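Local coordinates for protein putative laminarinase (Phanerochaete chrysosporium, PDB 2W39) that probably hydrolyses beta-glucans such as laminarin and lichenin as a secreted family 16 glycoside hydrolase of a white-rot fungus, at residues A[74-80]-A[243-249]. Sequence-based numbering, arbitrary orientation.
Sequences IRSIKTY and DANNIII
Asn-246 CB rests on Arg-75 CG at 3.5 Å, just before the chain loops out after Ser-76. From there Asn-246 CG passes within 3.8 Å of Arg-75 CD, and the amide lies 22° from the plane of the guanidinium, which itself pairs with Glu-107. OD1 meets the methyl CG2 of Thr-79, while ND2 donates to Ser-76 O at 2.8 Å. A short amide suits this place: Ile-247 N is spent on the Ser-76 hydroxyl, and Asn-246 gives the carbonyl its donor instead. With an alanine in its place, Ser-76 O is likely to lose that side-chain donor and Arg-75 CD its cover. Ser-76 supplies the complementary acceptor: its OG, between backbone N and carbonyl carbon (chi1 64°), accepts a hydrogen bond from Ile-247 N at 2.9 Å and donates to Lys-78 O, tying the loop back. Beyond the loop, Tyr-80 and Asn-245 exchange two backbone bonds, and Tyr-80 CE2 approaches Ile-247 CD1 at 4.1 Å. Ile-74 and Ile-249, branched residues at home in a strand, lie side by side facing the core between the sheets. A short antiparallel ladder and, two residues out of register, a single bridge thus join two inner strands of the family 16 beta-sandwich (jelly-roll) fold.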
loop_
_atom_site.group_PDB
_atom_site.type_symbol
_atom_site.label_atom_id
_atom_site.label_comp_id
_atom_site.label_asym_id
_atom_site.label_seq_id
_atom_site.Cartn_x
_atom_site.Cartn_y
_atom_site.Cartn_z
ATOM N N ILE A 74 -10.351 -1.151 -1.011
ATOM C CA ILE A 74 -10.927 -0.340 -2.068
ATOM C C ILE A 74 -10.063 -0.392 -3.303
ATOM O O ILE A 74 -8.838 -0.481 -3.215
ATOM C CB ILE A 74 -11.230 1.124 -1.594
ATOM C CG1 ILE A 74 -9.965 1.974 -1.311
ATOM C CG2 ILE A 74 -12.203 1.112 -0.394
ATOM C CD1 ILE A 74 -10.255 3.463 -1.192
ATOM N N ARG A 75 -10.696 -0.339 -4.465
ATOM C CA ARG A 75 -10.017 -0.523 -5.730
ATOM C C ARG A 75 -10.494 0.540 -6.713
ATOM O O ARG A 75 -11.704 0.735 -6.908
ATOM C CB ARG A 75 -10.350 -1.911 -6.287
ATOM C CG ARG A 75 -9.635 -2.207 -7.604
ATOM C CD ARG A 75 -10.015 -3.553 -8.165
ATOM N NE ARG A 75 -11.388 -3.569 -8.677
ATOM C CZ ARG A 75 -11.986 -4.646 -9.169
ATOM N NH1 ARG A 75 -11.360 -5.813 -9.173
ATOM N NH2 ARG A 75 -13.218 -4.553 -9.652
ATOM N N SER A 76 -9.559 1.222 -7.367
ATOM C CA SER A 76 -9.960 2.220 -8.368
ATOM C C SER A 76 -10.745 1.550 -9.479
ATOM O O SER A 76 -10.428 0.439 -9.897
ATOM C CB SER A 76 -8.754 2.971 -8.949
ATOM O OG SER A 76 -7.879 2.108 -9.665
ATOM N N ILE A 77 -11.748 2.245 -9.995
ATOM C CA ILE A 77 -12.485 1.736 -11.149
ATOM C C ILE A 77 -11.573 1.797 -12.387
ATOM O O ILE A 77 -11.530 0.861 -13.183
ATOM C CB ILE A 77 -13.819 2.496 -11.332
ATOM C CG1 ILE A 77 -14.768 2.154 -10.179
ATOM C CG2 ILE A 77 -14.460 2.150 -12.683
ATOM C CD1 ILE A 77 -15.968 3.076 -10.070
ATOM N N LYS A 78 -10.858 2.904 -12.550
ATOM C CA LYS A 78 -9.942 3.031 -13.663
ATOM C C LYS A 78 -8.692 2.192 -13.489
ATOM O O LYS A 78 -8.299 1.833 -12.364
ATOM C CB LYS A 78 -9.559 4.487 -13.846
ATOM C CG LYS A 78 -10.722 5.275 -14.418
ATOM C CD LYS A 78 -10.470 6.755 -14.408
ATOM C CE LYS A 78 -9.429 7.163 -15.406
ATOM N NZ LYS A 78 -9.410 8.657 -15.499
ATOM N N THR A 79 -8.064 1.878 -14.620
ATOM C CA THR A 79 -6.774 1.208 -14.638
ATOM C C THR A 79 -5.739 2.118 -15.306
ATOM O O THR A 79 -6.097 3.062 -16.020
ATOM C CB THR A 79 -6.839 -0.131 -15.380
ATOM O OG1 THR A 79 -7.231 0.156 -16.717
ATOM C CG2 THR A 79 -7.816 -1.081 -14.733
ATOM N N TYR A 80 -4.463 1.800 -15.095
ATOM C CA TYR A 80 -3.346 2.674 -15.438
ATOM C C TYR A 80 -2.175 1.862 -15.948
ATOM O O TYR A 80 -1.920 0.753 -15.485
ATOM C CB TYR A 80 -2.899 3.516 -14.210
ATOM C CG TYR A 80 -4.047 4.311 -13.641
ATOM C CD1 TYR A 80 -4.408 5.536 -14.201
ATOM C CD2 TYR A 80 -4.817 3.807 -12.594
ATOM C CE1 TYR A 80 -5.499 6.243 -13.737
ATOM C CE2 TYR A 80 -5.910 4.506 -12.119
ATOM C CZ TYR A 80 -6.243 5.732 -12.680
ATOM O OH TYR A 80 -7.330 6.422 -12.195
ATOM N N ASP A 243 0.603 -4.827 -16.953
ATOM C CA ASP A 243 -0.361 -4.316 -17.901
ATOM C C ASP A 243 -1.203 -3.270 -17.146
ATOM O O ASP A 243 -0.702 -2.657 -16.187
ATOM C CB ASP A 243 -1.150 -5.468 -18.549
ATOM C CG ASP A 243 -1.816 -6.391 -17.550
ATOM O OD1 ASP A 243 -2.148 -5.961 -16.427
ATOM O OD2 ASP A 243 -2.013 -7.565 -17.934
ATOM N N ALA A 244 -2.438 -3.024 -17.553
ATOM C CA ALA A 244 -3.224 -1.969 -16.938
ATOM C C ALA A 244 -3.625 -2.403 -15.528
ATOM O O ALA A 244 -4.255 -3.449 -15.354
ATOM C CB ALA A 244 -4.454 -1.655 -17.790
ATOM N N ASN A 245 -3.225 -1.621 -14.526
ATOM C CA ASN A 245 -3.419 -1.987 -13.123
ATOM C C ASN A 245 -4.391 -1.026 -12.442
ATOM O O ASN A 245 -4.397 0.170 -12.725
ATOM C CB ASN A 245 -2.083 -1.895 -12.360
ATOM C CG ASN A 245 -1.121 -3.053 -12.594
ATOM O OD1 ASN A 245 -1.302 -3.926 -13.460
ATOM N ND2 ASN A 245 -0.076 -3.059 -11.797
ATOM N N ASN A 246 -5.161 -1.562 -11.503
ATOM C CA ASN A 246 -5.949 -0.752 -10.571
ATOM C C ASN A 246 -5.085 -0.362 -9.377
ATOM O O ASN A 246 -4.126 -1.067 -9.034
ATOM C CB ASN A 246 -7.142 -1.545 -10.012
ATOM C CG ASN A 246 -8.006 -2.173 -11.090
ATOM O OD1 ASN A 246 -7.675 -3.241 -11.607
ATOM N ND2 ASN A 246 -9.115 -1.515 -11.423
ATOM N N ILE A 247 -5.486 0.735 -8.738
ATOM C CA ILE A 247 -4.933 1.123 -7.439
ATOM C C ILE A 247 -5.803 0.511 -6.338
ATOM O O ILE A 247 -7.045 0.590 -6.400
ATOM C CB ILE A 247 -4.909 2.667 -7.303
ATOM C CG1 ILE A 247 -3.909 3.260 -8.296
ATOM C CG2 ILE A 247 -4.608 3.101 -5.856
ATOM C CD1 ILE A 247 -4.021 4.773 -8.508
ATOM N N ILE A 248 -5.153 -0.131 -5.369
ATOM C CA ILE A 248 -5.828 -0.782 -4.244
ATOM C C ILE A 248 -5.275 -0.229 -2.938
ATOM O O ILE A 248 -4.059 -0.062 -2.788
ATOM C CB ILE A 248 -5.685 -2.328 -4.310
ATOM C CG1 ILE A 248 -6.260 -2.844 -5.638
ATOM C CG2 ILE A 248 -6.386 -3.000 -3.102
ATOM C CD1 ILE A 248 -6.081 -4.337 -5.853
ATOM N N ILE A 249 -6.172 0.063 -2.000
ATOM C CA ILE A 249 -5.794 0.458 -0.647
ATOM C C ILE A 249 -6.598 -0.409 0.311
ATOM O O ILE A 249 -7.823 -0.476 0.201
ATOM C CB ILE A 249 -6.044 1.957 -0.361
ATOM C CG1 ILE A 249 -5.370 2.824 -1.427
ATOM C CG2 ILE A 249 -5.559 2.301 1.044
ATOM C CD1 ILE A 249 -5.800 4.299 -1.382
#